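Local coordinates for protein genome packaging NTPase B204 (Sulfolobus turreted icosahedral virus 2, PDB 4KFU) that probably hydrolyses ATP to power the packaging of viral DNA into the capsid, as a P-loop ATPase of the FtsK-HerA superfamily, at residues Asp5-Gly11 against Ala151-Phe157; Trp85-Lys89 against Ala129-Leu133. All blocks are in the same frame, centred on the assembly; numbering follows the deposited sequence.

From the N terminus, strand 6-10 runs through the middle of the sheet and leads into the nucleotide-binding loop; its partner in contact 1, strand 153-156, arrives only after a long excursion, so this contact closes the larger loop. Contact 2 is nested inside that loop: helix 78-95 is met by residues 129-133 after the chain has passed through strand 98-102 and helix 117-124. The centres lie about 18 Å apart, yet the two contacts join, because strand 131-137 is the other neighbour of strand 6-10, with Val7 N 2.8 Å from Leu133 O. Contact 1 thus pairs central strands, while contact 2 ties a covering helix to the same sheet.

Contact 1: Asp5-Gly11 against Ala151-Phe157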
loop_
_atom_site.group_PDB
_atom_site.type_symbol
_atom_site.label_atom_id
_atom_site.label_comp_id
_atom_site.label_asym_id
_atom_site.label_seq_id
_atom_site.Cartn_x
_atom_site.Cartn_y
_atom_site.Cartn_z
ATOM N N ASP A 5 2.314 -10.649 -0.232
ATOM C CA ASP A 5 0.969 -10.280 -0.677
ATOM C C ASP A 5 0.924 -8.840 -1.169
ATOM O O ASP A 5 1.714 -7.997 -0.736
ATOM C CB ASP A 5 -0.052 -10.428 0.451
ATOM C CG ASP A 5 -0.558 -11.845 0.599
ATOM O OD1 ASP A 5 -0.283 -12.674 -0.299
ATOM O OD2 ASP A 5 -1.233 -12.129 1.610
ATOM N N ILE A 6 -0.000 -8.570 -2.086
ATOM C CA ILE A 6 -0.316 -7.197 -2.436
ATOM C C ILE A 6 -1.526 -6.812 -1.578
ATOM O O ILE A 6 -2.582 -7.462 -1.634
ATOM C CB ILE A 6 -0.642 -7.034 -3.922
ATOM C CG1 ILE A 6 0.624 -7.298 -4.762
ATOM C CG2 ILE A 6 -1.149 -5.629 -4.189
ATOM C CD1 ILE A 6 0.392 -7.436 -6.266
ATOM N N VAL A 7 -1.349 -5.788 -0.750
ATOM C CA VAL A 7 -2.414 -5.307 0.125
ATOM C C VAL A 7 -2.744 -3.878 -0.258
ATOM O O VAL A 7 -1.848 -3.038 -0.430
ATOM C CB VAL A 7 -2.002 -5.352 1.606
ATOM C CG1 VAL A 7 -3.111 -4.800 2.487
ATOM C CG2 VAL A 7 -1.662 -6.765 2.014
ATOM N N VAL A 8 -4.035 -3.600 -0.407
ATOM C CA VAL A 8 -4.472 -2.269 -0.792
ATOM C C VAL A 8 -5.389 -1.706 0.281
ATOM O O VAL A 8 -6.383 -2.344 0.668
ATOM C CB VAL A 8 -5.183 -2.289 -2.154
ATOM C CG1 VAL A 8 -5.610 -0.877 -2.555
ATOM C CG2 VAL A 8 -4.246 -2.894 -3.224
ATOM N N LEU A 9 -5.038 -0.526 0.788
ATOM C CA LEU A 9 -5.870 0.135 1.785
ATOM C C LEU A 9 -6.563 1.347 1.174
ATOM O O LEU A 9 -5.918 2.211 0.566
ATOM C CB LEU A 9 -5.032 0.597 2.971
ATOM C CG LEU A 9 -3.958 -0.334 3.514
ATOM C CD1 LEU A 9 -3.235 0.385 4.642
ATOM C CD2 LEU A 9 -4.569 -1.633 4.007
ATOM N N VAL A 10 -7.878 1.420 1.351
ATOM C CA VAL A 10 -8.660 2.533 0.823
ATOM C C VAL A 10 -9.432 3.192 1.949
ATOM O O VAL A 10 -10.174 2.524 2.679
ATOM C CB VAL A 10 -9.668 2.074 -0.226
ATOM C CG1 VAL A 10 -10.391 3.293 -0.817
ATOM C CG2 VAL A 10 -8.958 1.257 -1.323
ATOM N N GLY A 11 -9.273 4.501 2.091
ATOM C CA GLY A 11 -9.984 5.195 3.150
ATOM C C GLY A 11 -9.860 6.697 3.057
ATOM O O GLY A 11 -8.792 7.209 2.709
ATOM N N ALA A 151 -4.664 -7.464 -6.464
ATOM C CA ALA A 151 -4.438 -7.484 -5.018
ATOM C C ALA A 151 -4.741 -8.863 -4.420
ATOM O O ALA A 151 -5.487 -9.657 -5.011
ATOM C CB ALA A 151 -5.283 -6.409 -4.349
ATOM N N ASP A 152 -4.161 -9.151 -3.255
ATOM C CA ASP A 152 -4.528 -10.346 -2.491
ATOM C C ASP A 152 -5.497 -9.978 -1.379
ATOM O O ASP A 152 -6.372 -10.765 -1.010
ATOM C CB ASP A 152 -3.294 -11.004 -1.885
ATOM C CG ASP A 152 -2.313 -11.461 -2.933
ATOM O OD1 ASP A 152 -2.568 -12.518 -3.555
ATOM O OD2 ASP A 152 -1.302 -10.753 -3.148
ATOM N N LEU A 153 -5.324 -8.771 -0.850
ATOM C CA LEU A 153 -6.149 -8.256 0.239
ATOM C C LEU A 153 -6.526 -6.817 -0.055
ATOM O O LEU A 153 -5.674 -6.001 -0.413
ATOM C CB LEU A 153 -5.389 -8.301 1.563
ATOM C CG LEU A 153 -5.171 -9.671 2.212
ATOM C CD1 LEU A 153 -4.526 -9.513 3.579
ATOM C CD2 LEU A 153 -6.483 -10.433 2.337
ATOM N N ILE A 154 -7.804 -6.492 0.091
ATOM C CA ILE A 154 -8.237 -5.105 -0.055
ATOM C C ILE A 154 -8.951 -4.688 1.223
ATOM O O ILE A 154 -9.920 -5.331 1.647
ATOM C CB ILE A 154 -9.152 -4.899 -1.277
ATOM C CG1 ILE A 154 -8.474 -5.424 -2.548
ATOM C CG2 ILE A 154 -9.494 -3.440 -1.448
ATOM C CD1 ILE A 154 -9.423 -5.498 -3.762
ATOM N N ILE A 155 -8.457 -3.617 1.839
ATOM C CA ILE A 155 -9.022 -3.124 3.088
ATOM C C ILE A 155 -9.740 -1.804 2.828
ATOM O O ILE A 155 -9.191 -0.915 2.172
ATOM C CB ILE A 155 -7.931 -2.961 4.174
ATOM C CG1 ILE A 155 -7.378 -4.339 4.568
ATOM C CG2 ILE A 155 -8.478 -2.217 5.386
ATOM C CD1 ILE A 155 -6.309 -4.312 5.627
ATOM N N MET A 156 -10.977 -1.685 3.313
ATOM C CA MET A 156 -11.772 -0.486 3.053
ATOM C C MET A 156 -12.412 0.080 4.314
ATOM O O MET A 156 -12.934 -0.675 5.147
ATOM C CB MET A 156 -12.861 -0.798 2.012
ATOM C CG MET A 156 -12.303 -1.034 0.616
ATOM S SD MET A 156 -13.477 -1.830 -0.498
ATOM C CE MET A 156 -13.435 -3.488 0.098
ATOM N N PHE A 157 -12.360 1.406 4.456
ATOM C CA PHE A 157 -13.077 2.100 5.541
ATOM C C PHE A 157 -14.387 2.655 4.986
ATOM O O PHE A 157 -14.670 2.514 3.800
ATOM C CB PHE A 157 -12.226 3.230 6.133
ATOM C CG PHE A 157 -11.003 2.741 6.877
ATOM C CD1 PHE A 157 -10.987 2.695 8.265
ATOM C CD2 PHE A 157 -9.880 2.298 6.188
ATOM C CE1 PHE A 157 -9.856 2.233 8.968
ATOM C CE2 PHE A 157 -8.734 1.835 6.885
ATOM C CZ PHE A 157 -8.736 1.797 8.274
HETATM O O HOH W 1 -13.150 2.927 1.388
#
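Asp152 grips the start of strand 6-10 with side chain and backbone. With chi1 at -61°, Asp152 CG lies beside its own backbone N, and OD2 takes the amide N of Ile6 at 2.8 Å, almost straight (173°) and on the anti lone pair, while Asp152 N donates back to Ile6 O. That carbonyl is shared: Leu153 N also reaches Ile6 O, at 3.1 Å. The parallel ladder then takes over, Val8 N to Leu153 O, Ile155 N to Val8 O at 2.7 Å, Val10 N to Ile155 O and Phe157 N to Val10 O, the last carbonyl also lying in the plane of the Phe157 ring at its edge. Water 1 lies within bonding distance of Phe157 O and, weakly, Val10 O, but has more acceptors than protons. The other edge of strand 6-10 is bonded to strand 131-137, inserted between it and strand 98-102 as in the ASCE class of P-loop NTPases. Leu9 and Ile155 lie side by side on the face covered by helix 17-31, Leu9 CD2 3.6 Å from Ile155 CD1; on the face of helix 145-150, Val8 CG2 meets Ala151 CB at 3.8 Å. The carboxylates of Asp5 and Asp152 stack with planes 28° apart, OD1 of Asp5 only 3.6 Å from OD2 of Asp152. Arg127 makes a salt bridge to OD1 of each aspartate, and Asn194 adds a hydrogen bond to Asp152. The shared arginine, with the Ile6 amide and Asn194 on Asp152, would offset the repulsion, probably keeping both acids ionised, away from the nucleotide beyond Gly11.

Contact 2: Trp85-Lys89 against Ala129-Leu133; sequences WQASK and AGLGL
Helix 85-89 and strand 131-133 run at 128° with their axes 10.5 Å apart at closest approach, and the backbones come nearest at Lys89 and Ala129. Trp85 and Leu131 meet between them, their side chains sliding past each other in opposite directions. Leu131 CD1 presses on one face of the indole as a CH-pi contact, 3.7 Å from the centroid of the six-membered ring of Trp85 and 22° off its normal. Trp85 CG stands anti to the backbone N (chi1 -179°), which carries the ring out from the helix toward the strand. The other branch of Leu131 turns to the helix backbone, CD2 lying 3.7 Å from Ser88 O, while Ser88 CB touches CD1. This is a helix laid on one face of a P-loop alpha/beta sheet: helix 78-95 leads into strand 98-102, the neighbour of strand 131-137, and Leu100 from that strand touches Trp85, Ser88 and Leu133. Farther along strand 131-137, Leu133 CD2 approaches Trp85 CZ3 obliquely at 4.2 Å. At the start of the segment, Ala129 CB touches both Trp85 CZ2, at 4.0 Å, and Lys89 CD, at 3.9 Å. Lys89 crosses Leu131 at about a right angle, its CG packed on CD1 and over the same indole face, before the chain bends at chi3 and leads its amine away. Glu121 OE1 on helix 117-124 receives both that amine, as a salt bridge, and Trp85 NE1, as a hydrogen bond. Water 2 donates to Lys89 O and, at 2.7 Å, to Ala129 O, joining the two backbones where the chains come closest.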
loop_
_atom_site.group_PDB
_atom_site.type_symbol
_atom_site.label_atom_id
_atom_site.label_comp_id
_atom_site.label_asym_id
_atom_site.label_seq_id
_atom_site.Cartn_x
_atom_site.Cartn_y
_atom_site.Cartn_z
ATOM N N TRP A 85 11.890 0.831 -7.682
ATOM C CA TRP A 85 11.569 -0.583 -7.861
ATOM C C TRP A 85 12.833 -1.422 -8.084
ATOM O O TRP A 85 12.990 -2.504 -7.500
ATOM C CB TRP A 85 10.568 -0.753 -9.006
ATOM C CG TRP A 85 10.153 -2.180 -9.260
ATOM C CD1 TRP A 85 10.494 -2.955 -10.338
ATOM C CD2 TRP A 85 9.316 -2.997 -8.428
ATOM N NE1 TRP A 85 9.929 -4.207 -10.216
ATOM C CE2 TRP A 85 9.205 -4.257 -9.063
ATOM C CE3 TRP A 85 8.653 -2.786 -7.215
ATOM C CZ2 TRP A 85 8.456 -5.302 -8.513
ATOM C CZ3 TRP A 85 7.907 -3.826 -6.682
ATOM C CH2 TRP A 85 7.822 -5.069 -7.329
ATOM N N GLN A 86 13.732 -0.923 -8.927
ATOM C CA GLN A 86 14.985 -1.616 -9.186
ATOM C C GLN A 86 15.802 -1.729 -7.911
ATOM O O GLN A 86 16.384 -2.786 -7.622
ATOM C CB GLN A 86 15.807 -0.873 -10.255
ATOM C CG GLN A 86 15.214 -0.915 -11.660
ATOM C CD GLN A 86 15.028 -2.332 -12.183
ATOM O OE1 GLN A 86 15.915 -3.190 -12.048
ATOM N NE2 GLN A 86 13.877 -2.583 -12.799
ATOM N N ALA A 87 15.849 -0.640 -7.148
ATOM C CA ALA A 87 16.576 -0.629 -5.873
ATOM C C ALA A 87 15.902 -1.556 -4.861
ATOM O O ALA A 87 16.568 -2.195 -4.044
ATOM C CB ALA A 87 16.686 0.797 -5.316
ATOM N N SER A 88 14.571 -1.626 -4.903
ATOM C CA SER A 88 13.843 -2.507 -3.986
ATOM C C SER A 88 14.124 -3.978 -4.258
ATOM O O SER A 88 14.227 -4.774 -3.333
ATOM C CB SER A 88 12.326 -2.243 -4.060
ATOM O OG SER A 88 12.011 -0.924 -3.635
ATOM N N LYS A 89 14.198 -4.341 -5.534
ATOM C CA LYS A 89 14.530 -5.712 -5.926
ATOM C C LYS A 89 15.923 -6.124 -5.417
ATOM O O LYS A 89 16.116 -7.235 -4.915
ATOM C CB LYS A 89 14.422 -5.876 -7.444
ATOM C CG LYS A 89 12.979 -5.938 -7.953
ATOM C CD LYS A 89 12.882 -6.482 -9.382
ATOM C CE LYS A 89 13.364 -5.484 -10.409
ATOM N NZ LYS A 89 13.104 -5.990 -11.791
ATOM N N ALA A 129 9.892 -11.225 -7.619
ATOM C CA ALA A 129 10.799 -10.126 -7.310
ATOM C C ALA A 129 11.119 -10.093 -5.819
ATOM O O ALA A 129 11.986 -9.324 -5.373
ATOM C CB ALA A 129 10.197 -8.794 -7.751
ATOM N N GLY A 130 10.410 -10.927 -5.060
ATOM C CA GLY A 130 10.569 -11.007 -3.617
ATOM C C GLY A 130 10.042 -9.780 -2.899
ATOM O O GLY A 130 10.547 -9.410 -1.843
ATOM N N LEU A 131 9.031 -9.138 -3.479
ATOM C CA LEU A 131 8.486 -7.918 -2.904
ATOM C C LEU A 131 6.975 -8.002 -2.685
ATOM O O LEU A 131 6.213 -8.258 -3.621
ATOM C CB LEU A 131 8.814 -6.713 -3.795
ATOM C CG LEU A 131 10.295 -6.296 -3.882
ATOM C CD1 LEU A 131 10.531 -5.403 -5.068
ATOM C CD2 LEU A 131 10.739 -5.585 -2.607
ATOM N N GLY A 132 6.546 -7.790 -1.449
ATOM C CA GLY A 132 5.140 -7.536 -1.191
ATOM C C GLY A 132 4.884 -6.052 -1.383
ATOM O O GLY A 132 5.825 -5.253 -1.453
ATOM N N LEU A 133 3.611 -5.676 -1.469
ATOM C CA LEU A 133 3.242 -4.280 -1.629
ATOM C C LEU A 133 2.132 -3.945 -0.664
ATOM O O LEU A 133 1.179 -4.726 -0.498
ATOM C CB LEU A 133 2.698 -4.009 -3.034
ATOM C CG LEU A 133 3.504 -3.939 -4.316
ATOM C CD1 LEU A 133 2.537 -3.532 -5.410
ATOM C CD2 LEU A 133 4.630 -2.914 -4.207
HETATM O O HOH W 2 14.608 -9.223 -6.120
#